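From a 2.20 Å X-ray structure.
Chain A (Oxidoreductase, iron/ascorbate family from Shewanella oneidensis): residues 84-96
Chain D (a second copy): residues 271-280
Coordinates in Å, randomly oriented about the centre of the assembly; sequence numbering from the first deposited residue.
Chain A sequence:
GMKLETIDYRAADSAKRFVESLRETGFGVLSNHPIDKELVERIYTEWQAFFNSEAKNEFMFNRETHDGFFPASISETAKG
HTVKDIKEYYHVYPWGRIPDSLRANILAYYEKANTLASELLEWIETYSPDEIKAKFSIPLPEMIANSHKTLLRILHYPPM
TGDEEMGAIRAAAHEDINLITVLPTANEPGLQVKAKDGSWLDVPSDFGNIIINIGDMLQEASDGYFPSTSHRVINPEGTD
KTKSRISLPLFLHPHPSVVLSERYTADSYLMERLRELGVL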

# COMPACT_ATOMS: atom_id res chain seq x y z
N LYS A 84 -9.36 10.70 -19.78
CA LYS A 84 -10.32 9.59 -19.94
C LYS A 84 -9.72 8.42 -20.72
O LYS A 84 -9.27 8.60 -21.85
CB LYS A 84 -11.56 10.11 -20.68
CG LYS A 84 -12.63 9.06 -20.99
CD LYS A 84 -13.75 9.64 -21.86
CE LYS A 84 -14.69 8.55 -22.38
NZ LYS A 84 -15.56 9.03 -23.52
N ASP A 85 -9.74 7.23 -20.13
CA ASP A 85 -9.26 6.01 -20.81
C ASP A 85 -10.31 5.51 -21.82
O ASP A 85 -11.41 6.03 -21.87
CB ASP A 85 -8.92 4.93 -19.76
CG ASP A 85 -7.91 3.91 -20.28
OD1 ASP A 85 -7.43 4.12 -21.41
OD2 ASP A 85 -7.58 2.93 -19.58
N ILE A 86 -9.96 4.52 -22.64
CA ILE A 86 -10.90 4.04 -23.68
C ILE A 86 -11.58 2.70 -23.28
O ILE A 86 -12.25 2.07 -24.12
CB ILE A 86 -10.22 3.87 -25.06
CG1 ILE A 86 -9.03 2.89 -25.01
CG2 ILE A 86 -9.75 5.21 -25.61
CD1 ILE A 86 -8.36 2.74 -26.36
N LYS A 87 -11.38 2.28 -22.03
CA LYS A 87 -12.03 1.09 -21.50
C LYS A 87 -12.51 1.36 -20.09
O LYS A 87 -11.95 2.23 -19.38
CB LYS A 87 -11.06 -0.09 -21.47
CG LYS A 87 -9.74 0.18 -20.70
CD LYS A 87 -8.94 -1.09 -20.41
CE LYS A 87 -7.53 -0.80 -19.89
NZ LYS A 87 -6.68 -0.03 -20.85
N GLU A 88 -13.52 0.60 -19.68
CA GLU A 88 -13.89 0.51 -18.26
C GLU A 88 -13.87 -0.97 -17.91
O GLU A 88 -13.89 -1.82 -18.82
CB GLU A 88 -15.26 1.15 -18.01
CG GLU A 88 -16.41 0.49 -18.77
CD GLU A 88 -17.72 1.29 -18.74
OE1 GLU A 88 -17.88 2.22 -17.90
OE2 GLU A 88 -18.59 0.98 -19.58
N TYR A 89 -13.82 -1.30 -16.63
CA TYR A 89 -13.74 -2.71 -16.25
C TYR A 89 -14.22 -3.03 -14.85
O TYR A 89 -14.51 -2.16 -14.06
CB TYR A 89 -12.33 -3.24 -16.47
CG TYR A 89 -11.23 -2.42 -15.86
CD1 TYR A 89 -10.70 -1.33 -16.53
CD2 TYR A 89 -10.67 -2.77 -14.63
CE1 TYR A 89 -9.67 -0.58 -15.97
CE2 TYR A 89 -9.63 -2.03 -14.06
CZ TYR A 89 -9.13 -0.94 -14.73
OH TYR A 89 -8.12 -0.19 -14.19
N TYR A 90 -14.35 -4.33 -14.59
CA TYR A 90 -14.84 -4.83 -13.32
C TYR A 90 -13.94 -5.97 -12.90
O TYR A 90 -13.67 -6.89 -13.67
CB TYR A 90 -16.30 -5.32 -13.46
CG TYR A 90 -17.02 -5.38 -12.14
CD1 TYR A 90 -16.69 -6.36 -11.20
CD2 TYR A 90 -17.99 -4.44 -11.79
CE1 TYR A 90 -17.33 -6.41 -9.97
CE2 TYR A 90 -18.63 -4.49 -10.56
CZ TYR A 90 -18.30 -5.48 -9.66
OH TYR A 90 -18.93 -5.55 -8.41
N HIS A 91 -13.47 -5.91 -11.66
CA HIS A 91 -12.66 -6.98 -11.08
C HIS A 91 -13.52 -7.91 -10.24
O HIS A 91 -14.05 -7.51 -9.20
CB HIS A 91 -11.55 -6.38 -10.23
CG HIS A 91 -10.37 -5.93 -11.02
ND1 HIS A 91 -9.16 -5.60 -10.43
CD2 HIS A 91 -10.19 -5.79 -12.35
CE1 HIS A 91 -8.29 -5.27 -11.38
NE2 HIS A 91 -8.90 -5.38 -12.55
N VAL A 92 -13.67 -9.14 -10.70
CA VAL A 92 -14.48 -10.13 -10.02
C VAL A 92 -13.56 -11.08 -9.27
O VAL A 92 -12.64 -11.67 -9.87
CB VAL A 92 -15.35 -10.95 -11.01
CG1 VAL A 92 -16.07 -12.08 -10.29
CG2 VAL A 92 -16.37 -10.06 -11.66
N TYR A 93 -13.81 -11.22 -7.97
CA TYR A 93 -13.17 -12.26 -7.17
C TYR A 93 -14.29 -12.99 -6.43
O TYR A 93 -15.25 -12.36 -6.02
CB TYR A 93 -12.24 -11.65 -6.11
CG TYR A 93 -11.05 -10.88 -6.62
CD1 TYR A 93 -9.86 -11.51 -6.94
CD2 TYR A 93 -11.09 -9.51 -6.69
CE1 TYR A 93 -8.78 -10.80 -7.39
CE2 TYR A 93 -10.01 -8.81 -7.11
CZ TYR A 93 -8.85 -9.46 -7.46
OH TYR A 93 -7.78 -8.70 -7.86
N PRO A 94 -14.15 -14.32 -6.23
CA PRO A 94 -15.15 -15.05 -5.44
C PRO A 94 -15.41 -14.38 -4.09
O PRO A 94 -16.54 -14.38 -3.60
CB PRO A 94 -14.51 -16.43 -5.22
CG PRO A 94 -13.48 -16.55 -6.31
CD PRO A 94 -13.03 -15.18 -6.65
N TRP A 95 -14.36 -13.81 -3.52
CA TRP A 95 -14.44 -13.13 -2.21
C TRP A 95 -14.89 -11.66 -2.28
O TRP A 95 -15.10 -11.00 -1.24
CB TRP A 95 -13.09 -13.21 -1.49
CG TRP A 95 -11.90 -12.67 -2.27
CD1 TRP A 95 -10.93 -13.42 -2.89
CD2 TRP A 95 -11.54 -11.30 -2.48
NE1 TRP A 95 -9.99 -12.59 -3.46
CE2 TRP A 95 -10.34 -11.29 -3.23
CE3 TRP A 95 -12.11 -10.08 -2.11
CZ2 TRP A 95 -9.70 -10.11 -3.60
CZ3 TRP A 95 -11.47 -8.90 -2.48
CH2 TRP A 95 -10.27 -8.93 -3.22
N GLY A 96 -15.03 -11.15 -3.50
CA GLY A 96 -15.20 -9.72 -3.72
C GLY A 96 -16.64 -9.27 -3.97
O GLY A 96 -17.59 -10.06 -3.95
N MSE D 271 -1.28 3.44 -11.75
CA MSE D 271 -2.41 2.73 -11.17
C MSE D 271 -2.90 1.60 -12.08
O MSE D 271 -3.04 0.48 -11.62
CB MSE D 271 -3.55 3.68 -10.82
CG MSE D 271 -3.28 4.59 -9.60
SE MSE D 271 -2.67 3.66 -7.98
CE MSE D 271 -0.87 4.24 -7.96
N GLU D 272 -3.11 1.89 -13.37
CA GLU D 272 -3.58 0.89 -14.34
C GLU D 272 -2.59 -0.27 -14.51
O GLU D 272 -2.98 -1.42 -14.72
CB GLU D 272 -3.80 1.56 -15.68
CG GLU D 272 -4.47 0.72 -16.73
CD GLU D 272 -5.91 0.42 -16.40
OE1 GLU D 272 -6.56 1.22 -15.66
OE2 GLU D 272 -6.39 -0.62 -16.88
N ARG D 273 -1.30 0.04 -14.43
CA ARG D 273 -0.29 -1.00 -14.45
C ARG D 273 -0.53 -1.94 -13.30
O ARG D 273 -0.53 -3.14 -13.51
CB ARG D 273 1.15 -0.44 -14.36
CG ARG D 273 2.23 -1.53 -14.44
CD ARG D 273 2.18 -2.31 -15.76
NE ARG D 273 2.38 -1.42 -16.90
CZ ARG D 273 3.57 -1.09 -17.39
NH1 ARG D 273 4.68 -1.65 -16.93
NH2 ARG D 273 3.64 -0.23 -18.40
N LEU D 274 -0.73 -1.39 -12.10
CA LEU D 274 -0.99 -2.20 -10.90
C LEU D 274 -2.27 -3.04 -10.98
O LEU D 274 -2.29 -4.17 -10.51
CB LEU D 274 -1.03 -1.32 -9.66
CG LEU D 274 0.20 -0.44 -9.40
CD1 LEU D 274 0.09 0.30 -8.04
CD2 LEU D 274 1.50 -1.26 -9.50
N ARG D 275 -3.33 -2.49 -11.56
CA ARG D 275 -4.53 -3.28 -11.80
C ARG D 275 -4.24 -4.37 -12.83
O ARG D 275 -4.72 -5.50 -12.69
CB ARG D 275 -5.73 -2.42 -12.25
CG ARG D 275 -5.98 -1.17 -11.44
CD ARG D 275 -6.46 -1.42 -10.03
NE ARG D 275 -5.46 -1.97 -9.10
CZ ARG D 275 -4.63 -1.26 -8.33
NH1 ARG D 275 -4.59 0.06 -8.35
NH2 ARG D 275 -3.81 -1.91 -7.52
N GLU D 276 -3.43 -4.04 -13.83
CA GLU D 276 -3.08 -5.03 -14.83
C GLU D 276 -2.29 -6.20 -14.23
O GLU D 276 -2.46 -7.32 -14.66
CB GLU D 276 -2.28 -4.40 -15.96
CG GLU D 276 -3.14 -3.74 -17.05
CD GLU D 276 -2.30 -2.93 -18.03
OE1 GLU D 276 -1.05 -3.07 -18.03
OE2 GLU D 276 -2.90 -2.15 -18.80
N LEU D 277 -1.46 -5.92 -13.24
CA LEU D 277 -0.66 -6.95 -12.61
C LEU D 277 -1.43 -7.70 -11.52
O LEU D 277 -0.95 -8.70 -11.02
CB LEU D 277 0.57 -6.33 -11.96
CG LEU D 277 1.54 -5.52 -12.81
CD1 LEU D 277 2.51 -4.80 -11.87
CD2 LEU D 277 2.27 -6.42 -13.76
N GLY D 278 -2.61 -7.22 -11.14
CA GLY D 278 -3.44 -7.95 -10.18
C GLY D 278 -3.06 -7.65 -8.74
O GLY D 278 -3.33 -8.46 -7.87
N VAL D 279 -2.42 -6.52 -8.50
CA VAL D 279 -2.02 -6.07 -7.17
C VAL D 279 -3.25 -5.58 -6.39
O VAL D 279 -3.98 -4.69 -6.86
CB VAL D 279 -1.03 -4.91 -7.27
CG1 VAL D 279 -0.74 -4.33 -5.92
CG2 VAL D 279 0.25 -5.35 -7.98
N LEU D 280 -3.50 -6.13 -5.21
CA LEU D 280 -4.69 -5.74 -4.45
C LEU D 280 -4.65 -4.31 -3.85
O LEU D 280 -3.63 -3.66 -3.60
CB LEU D 280 -5.02 -6.77 -3.38
CG LEU D 280 -5.11 -8.22 -3.86
CD1 LEU D 280 -5.57 -9.12 -2.72
CD2 LEU D 280 -6.05 -8.36 -5.00
OXT LEU D 280 -5.71 -3.73 -3.61
O HOH W 1 -5.30 -9.94 -8.15

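Alternate residues of the chain A strand and its flanks, from A:Asp85 to A:Trp95, turn their side chains toward the last helical turns and C-terminus of chain D, burying 365 Å² in total. The one direct hydrogen bond across the contact runs from A:Tyr89 OH to D:Glu272 OE1 (2.6 Å); the long tyrosine side chain lets its hydroxyl span the gap to the helix. Charged groups lie near the glutamate. A:Lys87 NZ lies 4.0 Å from D:Glu272 OE2, beyond a salt bridge; its salt bridge is instead with A:Asp85 OD2 (3.3 Å), within chain A, placing a positive charge near both carboxylates.

A single water extends the polar contact: its O donates to D:Gly278 O (2.5 Å) and is hydrogen-bonded to A:Tyr93 OH (2.8 Å). D:Gly278 is the first residue to leave helical phi/psi, in a Schellman motif with positive phi, where a side chain would jam against the preceding carbonyl.

Most of the remaining contacts are packing. D:Arg275 presents its aliphatic portion, with CG 3.6 Å from A:Tyr89 OH and CB 3.9 Å from A:His91 CE1, while its end leads away and NH2 bonds to D:Val279 O (2.9 Å). At the C-terminus, D:Leu280 CD2 packs 3.9 Å from A:Tyr93 CZ and 4.3 Å from A:Trp95 CZ2, meeting the indole at its edge; a branched apolar side chain suits these two aromatic neighbours.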